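Local coordinates for ThiJ/PfpI family protein (Francisella tularensis subsp. novicida, PDB 4P5P), which probably acts as a glyoxalase III of the DJ-1/PfpI family and is a virulence factor of Francisella, possibly with cysteine protease activity, at residues Leu23-Tyr33 with Ser58-Phe69. Sequence-based numbering, arbitrary orientation.
Sequences LWLSELTHPYY and SVAQEDYYNDKF
D63 OD2 takes two bonds. H30 NE2 donates to D63 OD2 across the contact at 2.7 Å, almost straight, in the plane of the imidazole and on the syn side of the carboxylate. N66 N reaches the same oxygen on the anti side, from the opposite face of the carboxylate plane, as the N-cap bond of helix 64-69. This pair of bonds fixes the carboxylate and probably draws positive charge onto H30. The H30 ring also lies between S26 CB on one face and the edge of the Y65 ring on the other, with planes at 71°.

N66 sends its amide back to helix 26-33. T29 OG1 donates to N66 OD1 at 2.7 Å in the carbonyl plane. A water joins N66 ND2, S26 N and S58 O. L25 slides past the N66 amide, its CD2 3.6 Å from N66 CG.

F69 is the knob, set among L28, T29, Y32 and Y33. T29 CG2 lies over the F69 face, 3.4 Å from F69 CG; the F69 edge meets the face of Y32 at right angles. K68 runs over one face of Y33, with K68 CD 3.6 Å from Y33 CZ; Y32 covers the other.

At the loop end, S58 CB sits over the indole, 3.3 Å from W24 CD2. With OG between backbone N and carbonyl carbon (chi1 78°), S58 accepts from L25 N at 3.1 Å and also bonds D55 O.

The axes of helices 26-33 and 64-69 cross at 87°, with a closest approach of 8.8 Å. L28 and F69 both reach I44 of strand 40-46, so both helices touch the flavodoxin-like alpha/beta core of the DJ-1/PfpI family.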
ATOM      1  N   LEU A  23       8.793   4.179   2.823  1.00 10.24           N
ATOM      2  CA  LEU A  23       7.777   4.405   1.811  1.00  9.29           C
ATOM      3  C   LEU A  23       8.376   4.715   0.444  1.00 10.76           C
ATOM      4  O   LEU A  23       9.349   5.465   0.349  1.00 11.82           O
ATOM      5  CB  LEU A  23       6.884   5.565   2.247  1.00  8.56           C
ATOM      6  CG  LEU A  23       5.947   6.194   1.216  1.00  9.85           C
ATOM      7  CD1 LEU A  23       4.783   5.276   0.895  1.00 11.12           C
ATOM      8  CD2 LEU A  23       5.452   7.528   1.744  1.00 11.33           C
ATOM      9  N   TRP A  24       7.771   4.152  -0.605  1.00 10.52           N
ATOM     10  CA  TRP A  24       8.077   4.584  -1.972  1.00 11.01           C
ATOM     11  C   TRP A  24       7.193   5.794  -2.252  1.00 11.53           C
ATOM     12  O   TRP A  24       5.989   5.650  -2.461  1.00 12.01           O
ATOM     13  CB  TRP A  24       7.833   3.478  -3.001  1.00 11.67           C
ATOM     14  CG  TRP A  24       8.489   3.828  -4.308  1.00 13.31           C
ATOM     15  CD1 TRP A  24       7.962   4.575  -5.318  1.00 14.09           C
ATOM     16  CD2 TRP A  24       9.823   3.497  -4.705  1.00 14.98           C
ATOM     17  NE1 TRP A  24       8.887   4.722  -6.331  1.00 14.39           N
ATOM     18  CE2 TRP A  24      10.036   4.065  -5.973  1.00 15.43           C
ATOM     19  CE3 TRP A  24      10.857   2.776  -4.106  1.00 16.47           C
ATOM     20  CZ2 TRP A  24      11.241   3.922  -6.655  1.00 17.24           C
ATOM     21  CZ3 TRP A  24      12.048   2.641  -4.783  1.00 16.87           C
ATOM     22  CH2 TRP A  24      12.230   3.210  -6.038  1.00 17.34           C
ATOM     23  N   LEU A  25       7.774   6.991  -2.211  1.00 11.20           N
ATOM     24  CA  LEU A  25       6.964   8.202  -2.075  1.00 11.30           C
ATOM     25  C   LEU A  25       5.857   8.369  -3.108  1.00  9.88           C
ATOM     26  O   LEU A  25       4.743   8.728  -2.751  1.00  9.79           O
ATOM     27  CB  LEU A  25       7.860   9.435  -2.105  1.00 11.37           C
ATOM     28  CG  LEU A  25       7.163  10.764  -1.799  1.00 10.86           C
ATOM     29  CD1 LEU A  25       6.421  10.715  -0.458  1.00 10.73           C
ATOM     30  CD2 LEU A  25       8.147  11.905  -1.827  1.00 12.18           C
ATOM     31  N   SER A  26       6.131   8.083  -4.379  1.00 10.13           N
ATOM     32  CA  SER A  26       5.115   8.316  -5.397  1.00  9.74           C
ATOM     33  C   SER A  26       3.909   7.379  -5.273  1.00 10.57           C
ATOM     34  O   SER A  26       2.874   7.658  -5.849  1.00 11.15           O
ATOM     35  CB  SER A  26       5.716   8.194  -6.803  1.00 13.64           C
ATOM     36  OG  SER A  26       6.228   6.893  -7.041  1.00 13.69           O
ATOM     37  N   GLU A  27       4.036   6.275  -4.540  1.00 11.43           N
ATOM     38  CA  GLU A  27       2.891   5.399  -4.317  1.00 11.80           C
ATOM     39  C   GLU A  27       1.922   5.960  -3.281  1.00 11.10           C
ATOM     40  O   GLU A  27       0.801   5.472  -3.158  1.00 12.01           O
ATOM     41  CB  GLU A  27       3.368   4.006  -3.917  1.00 11.86           C
ATOM     42  CG  GLU A  27       4.019   3.318  -5.123  1.00 13.66           C
ATOM     43  CD  GLU A  27       4.695   2.017  -4.826  1.00 15.05           C
ATOM     44  OE1 GLU A  27       5.322   1.471  -5.757  1.00 17.37           O
ATOM     45  OE2 GLU A  27       4.622   1.534  -3.695  1.00 14.91           O
ATOM     46  N   LEU A  28       2.379   6.978  -2.542  1.00 10.60           N
ATOM     47  CA  LEU A  28       1.501   7.809  -1.735  1.00 10.43           C
ATOM     48  C   LEU A  28       1.025   9.007  -2.554  1.00 10.81           C
ATOM     49  O   LEU A  28      -0.175   9.248  -2.663  1.00 10.54           O
ATOM     50  CB  LEU A  28       2.212   8.279  -0.453  1.00 11.61           C
ATOM     51  CG  LEU A  28       1.451   9.281   0.423  1.00 12.15           C
ATOM     52  CD1 LEU A  28       0.121   8.700   0.920  1.00 12.75           C
ATOM     53  CD2 LEU A  28       2.300   9.719   1.597  1.00 12.19           C
ATOM     54  N   THR A  29       1.954   9.743  -3.156  1.00 10.92           N
ATOM     55  CA  THR A  29       1.599  11.047  -3.705  1.00 11.40           C
ATOM     56  C   THR A  29       0.834  10.950  -5.027  1.00 11.28           C
ATOM     57  O   THR A  29      -0.054  11.746  -5.266  1.00 12.43           O
ATOM     58  CB  THR A  29       2.837  11.939  -3.897  1.00 11.75           C
ATOM     59  OG1 THR A  29       3.631  11.449  -4.975  1.00 12.23           O
ATOM     60  CG2 THR A  29       3.674  11.962  -2.645  1.00 12.46           C
ATOM     61  N   HIS A  30       1.150   9.983  -5.883  1.00 11.64           N
ATOM     62  CA  HIS A  30       0.464   9.942  -7.165  1.00 12.13           C
ATOM     63  C   HIS A  30      -0.993   9.498  -6.982  1.00 11.96           C
ATOM     64  O   HIS A  30      -1.888  10.146  -7.511  1.00 12.56           O
ATOM     65  CB  HIS A  30       1.217   9.061  -8.176  1.00 12.87           C
ATOM     66  CG  HIS A  30       2.508   9.667  -8.641  1.00 13.95           C
ATOM     67  ND1 HIS A  30       3.111   9.323  -9.833  1.00 15.83           N
ATOM     68  CD2 HIS A  30       3.299  10.619  -8.083  1.00 14.63           C
ATOM     69  CE1 HIS A  30       4.227  10.016  -9.975  1.00 16.53           C
ATOM     70  NE2 HIS A  30       4.364  10.813  -8.928  1.00 15.59           N
ATOM     71  N   PRO A  31      -1.255   8.448  -6.186  1.00 11.53           N
ATOM     72  CA  PRO A  31      -2.675   8.159  -5.946  1.00 12.48           C
ATOM     73  C   PRO A  31      -3.393   9.258  -5.145  1.00 12.52           C
ATOM     74  O   PRO A  31      -4.575   9.515  -5.382  1.00 13.34           O
ATOM     75  CB  PRO A  31      -2.634   6.824  -5.188  1.00 11.77           C
ATOM     76  CG  PRO A  31      -1.320   6.232  -5.544  1.00 12.05           C
ATOM     77  CD  PRO A  31      -0.387   7.392  -5.650  1.00 11.10           C
ATOM     78  N   TYR A  32      -2.692   9.919  -4.229  1.00 12.73           N
ATOM     79  CA  TYR A  32      -3.276  11.037  -3.493  1.00 12.12           C
ATOM     80  C   TYR A  32      -3.825  12.096  -4.434  1.00 13.64           C
ATOM     81  O   TYR A  32      -4.989  12.464  -4.353  1.00 13.62           O
ATOM     82  CB  TYR A  32      -2.239  11.660  -2.557  1.00 12.64           C
ATOM     83  CG  TYR A  32      -2.796  12.734  -1.641  1.00 13.52           C
ATOM     84  CD1 TYR A  32      -3.366  12.394  -0.429  1.00 15.60           C
ATOM     85  CD2 TYR A  32      -2.765  14.081  -1.994  1.00 14.92           C
ATOM     86  CE1 TYR A  32      -3.876  13.359   0.414  1.00 16.07           C
ATOM     87  CE2 TYR A  32      -3.282  15.053  -1.161  1.00 15.99           C
ATOM     88  CZ  TYR A  32      -3.842  14.682   0.046  1.00 16.66           C
ATOM     89  OH  TYR A  32      -4.366  15.619   0.907  1.00 19.45           O
ATOM     90  N   TYR A  33      -2.993  12.592  -5.336  1.00 12.83           N
ATOM     91  CA  TYR A  33      -3.449  13.674  -6.201  1.00 12.59           C
ATOM     92  C   TYR A  33      -4.381  13.185  -7.312  1.00 14.28           C
ATOM     93  O   TYR A  33      -5.149  13.972  -7.855  1.00 16.15           O
ATOM     94  CB  TYR A  33      -2.254  14.417  -6.791  1.00 14.12           C
ATOM     95  CG  TYR A  33      -1.560  15.316  -5.785  1.00 14.35           C
ATOM     96  CD1 TYR A  33      -2.224  16.388  -5.208  1.00 16.05           C
ATOM     97  CD2 TYR A  33      -0.250  15.081  -5.403  1.00 15.45           C
ATOM     98  CE1 TYR A  33      -1.596  17.209  -4.295  1.00 16.18           C
ATOM     99  CE2 TYR A  33       0.389  15.908  -4.497  1.00 15.71           C
ATOM    100  CZ  TYR A  33      -0.293  16.962  -3.938  1.00 16.59           C
ATOM    101  OH  TYR A  33       0.333  17.786  -3.025  1.00 17.14           O
ATOM    102  N   SER A  58      13.411   6.285  -3.848  1.00 12.99           N
ATOM    103  CA  SER A  58      12.158   6.735  -4.435  1.00 12.50           C
ATOM    104  C   SER A  58      12.156   8.235  -4.720  1.00 12.81           C
ATOM    105  O   SER A  58      11.263   8.730  -5.414  1.00 14.39           O
ATOM    106  CB  SER A  58      10.967   6.380  -3.528  1.00 12.29           C
ATOM    107  OG  SER A  58      10.848   7.273  -2.420  1.00 13.22           O
ATOM    108  N   VAL A  59      13.147   8.960  -4.204  1.00 13.07           N
ATOM    109  CA  VAL A  59      13.248  10.399  -4.453  1.00 13.92           C
ATOM    110  C   VAL A  59      14.577  10.790  -5.112  1.00 15.09           C
ATOM    111  O   VAL A  59      14.875  11.973  -5.269  1.00 14.61           O
ATOM    112  CB  VAL A  59      13.052  11.220  -3.140  1.00 13.32           C
ATOM    113  CG1 VAL A  59      11.583  11.188  -2.696  1.00 12.78           C
ATOM    114  CG2 VAL A  59      13.971  10.725  -2.014  1.00 14.24           C
ATOM    115  N   ALA A  60      15.358   9.799  -5.536  1.00 15.01           N
ATOM    116  CA  ALA A  60      16.610  10.072  -6.254  1.00 15.02           C
ATOM    117  C   ALA A  60      16.345  10.853  -7.532  1.00 14.89           C
ATOM    118  O   ALA A  60      17.097  11.776  -7.890  1.00 16.56           O
ATOM    119  CB  ALA A  60      17.323   8.775  -6.558  1.00 16.15           C
ATOM    120  N   GLN A  61      15.270  10.489  -8.222  1.00 16.69           N
ATOM    121  CA  GLN A  61      14.841  11.226  -9.398  1.00 18.83           C
ATOM    122  C   GLN A  61      13.785  12.245  -9.015  1.00 18.86           C
ATOM    123  O   GLN A  61      12.883  11.963  -8.222  1.00 19.05           O
ATOM    124  CB  GLN A  61      14.315  10.266 -10.470  1.00 22.11           C
ATOM    125  CG  GLN A  61      15.372   9.301 -10.992  1.00 24.30           C
ATOM    126  N   GLU A  62      13.915  13.445  -9.561  1.00 20.77           N
ATOM    127  CA  GLU A  62      12.920  14.478  -9.339  1.00 22.85           C
ATOM    128  C   GLU A  62      11.578  14.038  -9.933  1.00 21.19           C
ATOM    129  O   GLU A  62      11.532  13.365 -10.964  1.00 22.33           O
ATOM    130  CB  GLU A  62      13.366  15.808  -9.952  1.00 27.36           C
ATOM    131  CG  GLU A  62      12.805  17.025  -9.194  1.00 32.01           C
ATOM    132  CD  GLU A  62      13.878  17.963  -8.626  1.00 36.18           C
ATOM    133  OE1 GLU A  62      15.079  17.819  -8.948  1.00 38.84           O
ATOM    134  OE2 GLU A  62      13.512  18.869  -7.854  1.00 38.13           O
ATOM    135  N   ASP A  63      10.501  14.404  -9.246  1.00 18.58           N
ATOM    136  CA  ASP A  63       9.141  14.038  -9.640  1.00 17.06           C
ATOM    137  C   ASP A  63       8.183  15.148  -9.239  1.00 16.71           C
ATOM    138  O   ASP A  63       8.184  15.610  -8.089  1.00 17.75           O
ATOM    139  CB  ASP A  63       8.716  12.704  -9.001  1.00 17.20           C
ATOM    140  CG  ASP A  63       7.272  12.334  -9.315  1.00 19.10           C
ATOM    141  OD1 ASP A  63       7.009  11.831 -10.436  1.00 19.90           O
ATOM    142  OD2 ASP A  63       6.392  12.529  -8.449  1.00 19.12           O
ATOM    143  N   TYR A  64       7.355  15.562 -10.192  1.00 17.18           N
ATOM    144  CA  TYR A  64       6.463  16.696 -10.009  1.00 19.19           C
ATOM    145  C   TYR A  64       5.539  16.543  -8.796  1.00 17.94           C
ATOM    146  O   TYR A  64       5.463  17.438  -7.950  1.00 17.32           O
ATOM    147  CB  TYR A  64       5.638  16.898 -11.280  1.00 20.80           C
ATOM    148  CG  TYR A  64       4.650  18.027 -11.179  1.00 23.24           C
ATOM    149  CD1 TYR A  64       5.044  19.346 -11.371  1.00 24.83           C
ATOM    150  CD2 TYR A  64       3.321  17.772 -10.885  1.00 22.83           C
ATOM    151  CE1 TYR A  64       4.131  20.379 -11.273  1.00 27.12           C
ATOM    152  CE2 TYR A  64       2.403  18.789 -10.780  1.00 25.50           C
ATOM    153  CZ  TYR A  64       2.808  20.090 -10.977  1.00 27.27           C
ATOM    154  OH  TYR A  64       1.872  21.094 -10.870  1.00 29.77           O
ATOM    155  N   TYR A  65       4.844  15.418  -8.697  1.00 17.39           N
ATOM    156  CA  TYR A  65       3.865  15.276  -7.627  1.00 16.63           C
ATOM    157  C   TYR A  65       4.538  15.040  -6.279  1.00 15.86           C
ATOM    158  O   TYR A  65       4.017  15.493  -5.258  1.00 16.33           O
ATOM    159  CB  TYR A  65       2.853  14.169  -7.947  1.00 18.37           C
ATOM    160  CG  TYR A  65       1.834  14.618  -8.969  1.00 20.66           C
ATOM    161  CD1 TYR A  65       0.876  15.575  -8.650  1.00 22.67           C
ATOM    162  CD2 TYR A  65       1.850  14.116 -10.260  1.00 22.33           C
ATOM    163  CE1 TYR A  65      -0.049  16.006  -9.590  1.00 24.90           C
ATOM    164  CE2 TYR A  65       0.933  14.535 -11.203  1.00 25.18           C
ATOM    165  CZ  TYR A  65      -0.016  15.480 -10.870  1.00 26.42           C
ATOM    166  OH  TYR A  65      -0.923  15.891 -11.837  1.00 28.87           O
ATOM    167  N   ASN A  66       5.695  14.380  -6.263  1.00 14.90           N
ATOM    168  CA  ASN A  66       6.445  14.243  -5.017  1.00 14.19           C
ATOM    169  C   ASN A  66       6.813  15.615  -4.463  1.00 14.88           C
ATOM    170  O   ASN A  66       6.649  15.884  -3.274  1.00 15.44           O
ATOM    171  CB  ASN A  66       7.718  13.415  -5.209  1.00 14.27           C
ATOM    172  CG  ASN A  66       7.446  11.928  -5.322  1.00 14.04           C
ATOM    173  OD1 ASN A  66       6.324  11.468  -5.097  1.00 13.35           O
ATOM    174  ND2 ASN A  66       8.482  11.169  -5.660  1.00 13.55           N
ATOM    175  N   ASP A  67       7.322  16.478  -5.337  1.00 17.24           N
ATOM    176  CA  ASP A  67       7.705  17.824  -4.929  1.00 17.11           C
ATOM    177  C   ASP A  67       6.481  18.625  -4.475  1.00 17.52           C
ATOM    178  O   ASP A  67       6.549  19.369  -3.495  1.00 18.10           O
ATOM    179  CB  ASP A  67       8.418  18.555  -6.073  1.00 21.04           C
ATOM    180  CG  ASP A  67       9.859  18.106  -6.256  1.00 24.57           C
ATOM    181  OD1 ASP A  67      10.413  17.411  -5.372  1.00 26.35           O
ATOM    182  OD2 ASP A  67      10.452  18.488  -7.280  1.00 27.86           O
ATOM    183  N   LYS A  68       5.374  18.495  -5.198  1.00 16.81           N
ATOM    184  CA  LYS A  68       4.146  19.210  -4.851  1.00 17.34           C
ATOM    185  C   LYS A  68       3.689  18.829  -3.447  1.00 17.14           C
ATOM    186  O   LYS A  68       3.331  19.690  -2.630  1.00 17.60           O
ATOM    187  CB  LYS A  68       3.043  18.902  -5.864  1.00 19.24           C
ATOM    188  CG  LYS A  68       1.727  19.631  -5.616  1.00 20.71           C
ATOM    189  CD  LYS A  68       0.661  19.194  -6.615  1.00 22.02           C
ATOM    190  CE  LYS A  68      -0.699  19.789  -6.285  1.00 25.22           C
ATOM    191  NZ  LYS A  68      -0.736  21.253  -6.493  1.00 27.66           N
ATOM    192  N   PHE A  69       3.710  17.527  -3.184  1.00 15.42           N
ATOM    193  CA  PHE A  69       3.300  16.978  -1.899  1.00 14.65           C
ATOM    194  C   PHE A  69       4.153  17.540  -0.765  1.00 15.77           C
ATOM    195  O   PHE A  69       3.630  18.018   0.243  1.00 16.91           O
ATOM    196  CB  PHE A  69       3.398  15.455  -1.967  1.00 14.23           C
ATOM    197  CG  PHE A  69       2.726  14.741  -0.843  1.00 13.26           C
ATOM    198  CD1 PHE A  69       1.421  14.312  -0.964  1.00 12.62           C
ATOM    199  CD2 PHE A  69       3.420  14.429   0.301  1.00 14.16           C
ATOM    200  CE1 PHE A  69       0.806  13.622   0.061  1.00 13.70           C
ATOM    201  CE2 PHE A  69       2.803  13.730   1.333  1.00 15.09           C
ATOM    202  CZ  PHE A  69       1.503  13.336   1.210  1.00 14.11           C
TER
HETATM  203  O   HOH W   1       8.690   8.139  -5.759  1.00 13.33           O